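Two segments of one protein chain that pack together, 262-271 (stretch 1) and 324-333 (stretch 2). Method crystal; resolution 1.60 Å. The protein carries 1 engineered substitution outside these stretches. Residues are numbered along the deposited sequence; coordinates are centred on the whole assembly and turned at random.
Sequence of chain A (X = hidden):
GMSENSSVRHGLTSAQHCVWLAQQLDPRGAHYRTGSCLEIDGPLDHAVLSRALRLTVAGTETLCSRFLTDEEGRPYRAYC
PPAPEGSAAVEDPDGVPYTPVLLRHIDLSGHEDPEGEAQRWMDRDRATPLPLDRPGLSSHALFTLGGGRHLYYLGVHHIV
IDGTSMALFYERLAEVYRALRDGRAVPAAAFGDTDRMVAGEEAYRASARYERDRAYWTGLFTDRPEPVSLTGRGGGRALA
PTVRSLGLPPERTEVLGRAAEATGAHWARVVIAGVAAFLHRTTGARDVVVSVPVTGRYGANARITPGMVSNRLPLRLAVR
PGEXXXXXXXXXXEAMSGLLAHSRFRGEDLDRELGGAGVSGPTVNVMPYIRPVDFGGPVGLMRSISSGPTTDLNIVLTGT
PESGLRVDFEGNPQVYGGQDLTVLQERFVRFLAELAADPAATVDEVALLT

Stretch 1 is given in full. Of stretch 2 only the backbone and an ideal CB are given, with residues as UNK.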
# COMPACT_ATOMS: atom_id res chain seq x y z
N ALA A 262 -4.23 21.38 15.96
CA ALA A 262 -3.56 22.04 17.07
C ALA A 262 -2.05 22.13 16.85
O ALA A 262 -1.43 23.15 17.16
CB ALA A 262 -3.86 21.31 18.36
N THR A 263 -1.47 21.06 16.32
CA THR A 263 -0.03 21.03 16.08
C THR A 263 0.34 21.68 14.76
O THR A 263 1.49 22.06 14.54
CB THR A 263 0.51 19.58 16.09
OG1 THR A 263 -0.10 18.82 15.04
CG2 THR A 263 0.24 18.91 17.43
N GLY A 264 -0.65 21.82 13.88
CA GLY A 264 -0.41 22.35 12.55
C GLY A 264 0.18 21.33 11.60
O GLY A 264 0.60 21.68 10.50
N ALA A 265 0.25 20.07 12.04
CA ALA A 265 0.77 18.99 11.22
C ALA A 265 -0.35 18.20 10.57
O ALA A 265 -1.42 18.03 11.16
CB ALA A 265 1.64 18.06 12.06
N HIS A 266 -0.11 17.70 9.37
CA HIS A 266 -1.07 16.84 8.70
C HIS A 266 -1.29 15.59 9.55
O HIS A 266 -0.37 15.11 10.21
CB HIS A 266 -0.57 16.48 7.30
CG HIS A 266 -1.51 15.62 6.52
ND1 HIS A 266 -1.29 14.27 6.33
CD2 HIS A 266 -2.67 15.90 5.89
CE1 HIS A 266 -2.28 13.76 5.61
NE2 HIS A 266 -3.13 14.74 5.33
N TRP A 267 -2.51 15.06 9.56
CA TRP A 267 -2.84 14.00 10.52
C TRP A 267 -2.00 12.74 10.33
O TRP A 267 -1.80 12.00 11.28
CB TRP A 267 -4.32 13.65 10.44
CG TRP A 267 -4.71 12.88 9.22
CD1 TRP A 267 -4.93 13.38 7.97
CD2 TRP A 267 -4.94 11.47 9.14
NE1 TRP A 267 -5.28 12.37 7.11
CE2 TRP A 267 -5.29 11.19 7.81
CE3 TRP A 267 -4.88 10.43 10.07
CZ2 TRP A 267 -5.58 9.90 7.38
CZ3 TRP A 267 -5.17 9.15 9.64
CH2 TRP A 267 -5.51 8.89 8.30
N ALA A 268 -1.51 12.49 9.12
CA ALA A 268 -0.65 11.31 8.90
C ALA A 268 0.65 11.45 9.69
O ALA A 268 1.20 10.46 10.17
CB ALA A 268 -0.36 11.13 7.41
N ARG A 269 1.13 12.68 9.84
CA ARG A 269 2.32 12.95 10.64
C ARG A 269 2.04 12.67 12.12
O ARG A 269 2.90 12.20 12.85
CB ARG A 269 2.80 14.39 10.46
CG ARG A 269 3.17 14.76 9.03
CD ARG A 269 4.42 14.01 8.58
NE ARG A 269 4.79 14.32 7.20
CZ ARG A 269 5.55 15.34 6.83
NH1 ARG A 269 6.02 16.19 7.72
NH2 ARG A 269 5.82 15.52 5.54
N VAL A 270 0.82 12.99 12.55
CA VAL A 270 0.40 12.71 13.92
C VAL A 270 0.42 11.20 14.16
O VAL A 270 0.85 10.73 15.21
CB VAL A 270 -1.00 13.29 14.22
CG1 VAL A 270 -1.49 12.88 15.61
CG2 VAL A 270 -0.98 14.81 14.09
N VAL A 271 -0.06 10.44 13.18
CA VAL A 271 -0.06 8.98 13.31
C VAL A 271 1.37 8.43 13.37
O VAL A 271 1.68 7.58 14.21
CB VAL A 271 -0.83 8.33 12.15
CG1 VAL A 271 -0.69 6.82 12.16
CG2 VAL A 271 -2.29 8.72 12.22
N UNK A 324 7.26 16.32 24.91
CA UNK A 324 5.82 16.23 24.72
C UNK A 324 5.48 15.49 23.44
O UNK A 324 6.34 15.32 22.58
CB UNK A 324 5.20 17.63 24.70
N UNK A 325 4.22 15.09 23.28
CA UNK A 325 3.81 14.46 22.04
C UNK A 325 3.94 15.47 20.90
O UNK A 325 4.36 15.12 19.80
CB UNK A 325 2.38 13.93 22.14
N UNK A 326 3.61 16.73 21.17
CA UNK A 326 3.77 17.78 20.16
C UNK A 326 5.22 17.89 19.71
O UNK A 326 5.50 18.16 18.54
CB UNK A 326 3.29 19.13 20.71
N UNK A 327 6.15 17.69 20.63
CA UNK A 327 7.57 17.74 20.28
C UNK A 327 7.95 16.57 19.39
O UNK A 327 8.77 16.72 18.48
CB UNK A 327 8.44 17.74 21.54
N UNK A 328 7.37 15.40 19.63
CA UNK A 328 7.64 14.25 18.78
C UNK A 328 7.09 14.49 17.38
O UNK A 328 7.71 14.10 16.39
CB UNK A 328 7.04 12.98 19.38
N UNK A 329 5.92 15.13 17.29
CA UNK A 329 5.36 15.50 15.99
C UNK A 329 6.35 16.42 15.24
O UNK A 329 6.57 16.26 14.05
CB UNK A 329 4.01 16.19 16.17
N UNK A 330 6.95 17.36 15.96
CA UNK A 330 7.95 18.24 15.35
C UNK A 330 9.17 17.45 14.87
O UNK A 330 9.73 17.73 13.80
CB UNK A 330 8.38 19.32 16.35
N UNK A 331 9.59 16.48 15.67
CA UNK A 331 10.72 15.63 15.32
C UNK A 331 10.42 14.86 14.04
O UNK A 331 11.26 14.74 13.15
CB UNK A 331 11.05 14.67 16.46
N UNK A 332 9.19 14.35 13.95
CA UNK A 332 8.75 13.64 12.75
C UNK A 332 8.76 14.57 11.54
O UNK A 332 9.23 14.19 10.47
CB UNK A 332 7.35 13.05 12.96
N UNK A 333 8.25 15.78 11.71
CA UNK A 333 8.21 16.75 10.62
C UNK A 333 9.61 17.08 10.10
O UNK A 333 9.82 17.18 8.89
CB UNK A 333 7.51 18.03 11.08

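Stretch 2 is helical from 325 to 333, and its axis passes helix 267-271 at a closest approach of 9.4 Å, with 109° between the N-to-C directions. At so steep a crossing the helices share only a short length, and Thr263 and Ala265, just before helix 267-271, add to the contact. The backbone register places 326 nearest Thr263 and 329 nearest Val270.

Position 324, with phi/psi of -80/166, stands just before the helix, and its ideal CB has nothing of stretch 1 within 5.5 Å. A small polar side chain able to cap free backbone NH groups would suit: Ser, Thr, Asp or Asn. It is Ser324, in rotamer p, whose OG accepts from the backbone N of 327 at 3.0 Å, a capping bond.

At 325 the CA-to-CB bond points sideways and no atom of stretch 1 lies within 5.5 Å of the ideal CB, so only a long side chain could reach Val270. An aromatic residue or Met could span the gap; Leu would barely approach it. Phe325 uses rotamer t to bring its ring close: CE2 lies 3.9 Å from Val270 CG1, and CZ is 3.6 Å from Val270 O, which sits at the ring edge, near its plane.

Position 326 also points sideways, but its ideal CB is already 4.5 Å from Thr263 CG2. A small residue such as Ala or Ser is enough for contact here. Ala326 makes just this light apolar touch.

Positions 327 and 328 have no stretch 1 atom within 5.5 Å of their ideal CB atoms, so many side chains would do at either, long polar or aliphatic ones included. They are Arg327 and Val328.

Position 329 points toward stretch 1, its ideal CB 4.8 Å from Thr263 CG2, 5.1 Å from Ala265 CB and 5.3 Å from Arg269 O. This largely apolar setting favours a medium aliphatic side chain: Val, Ile or Leu. Val329 sends CG1 to 3.6 Å from Ala265 CB and 4.2 Å from Thr263 OG1, while CG2 lies 4.5 Å from Val270 CA.

Position 330 points away and 331 is out of reach; polar side chains are plausible at both. They are Glu330, whose OE1 lies 4.0 Å from Arg327 NH1, a long salt bridge of charges only, and Thr331.

At 332 the CA-to-CB bond again points toward stretch 1, with Arg269 O 4.5 Å from the ideal CB and the aliphatic part of Arg269 nearby. Val, Ile or Leu could pack there. Val332 places CG1 4.0 Å from Arg269 O and 4.1 Å from Arg269 CD.

Position 333 is sideways, its ideal CB 4.1 Å from Arg269 NH1. A small or polar residue suits, and an acidic one would offer charge. In Ser333, OG stays 3.9 Å from Arg269 NH1; the polar link is instead a water that accepts from Arg269 NH1 and donates to Ser333 O, 2.9 Å from each atom.

Stretch 2 324-333: SFARVVETVS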
# COMPACT_ATOMS: atom_id res chain seq x y z
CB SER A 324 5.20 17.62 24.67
OG SER A 324 5.63 18.29 23.50
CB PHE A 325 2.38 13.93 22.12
CG PHE A 325 1.92 13.24 20.86
CD1 PHE A 325 2.65 12.19 20.33
CD2 PHE A 325 0.77 13.63 20.22
CE1 PHE A 325 2.24 11.55 19.17
CE2 PHE A 325 0.35 13.01 19.06
CZ PHE A 325 1.09 11.96 18.54
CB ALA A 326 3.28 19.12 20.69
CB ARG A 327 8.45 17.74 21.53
CG ARG A 327 9.94 17.85 21.23
CD ARG A 327 10.29 19.21 20.63
NE ARG A 327 11.71 19.34 20.33
CZ ARG A 327 12.29 18.93 19.21
NH1 ARG A 327 11.58 18.34 18.26
NH2 ARG A 327 13.59 19.10 19.04
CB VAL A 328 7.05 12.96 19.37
CG1 VAL A 328 7.30 11.77 18.44
CG2 VAL A 328 7.65 12.68 20.74
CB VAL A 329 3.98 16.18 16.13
CG1 VAL A 329 3.50 16.75 14.80
CG2 VAL A 329 2.95 15.18 16.67
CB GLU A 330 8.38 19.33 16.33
CG GLU A 330 7.29 20.34 16.63
CD GLU A 330 7.68 21.30 17.74
OE1 GLU A 330 8.84 21.25 18.21
OE2 GLU A 330 6.82 22.11 18.15
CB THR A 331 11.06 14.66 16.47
OG1 THR A 331 11.45 15.42 17.61
CG2 THR A 331 12.19 13.70 16.09
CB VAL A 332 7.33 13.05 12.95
CG1 VAL A 332 6.71 12.62 11.63
CG2 VAL A 332 7.38 11.88 13.92
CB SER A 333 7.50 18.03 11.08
OG SER A 333 6.12 17.80 11.26
O HOH W 1 7.80 18.46 7.32
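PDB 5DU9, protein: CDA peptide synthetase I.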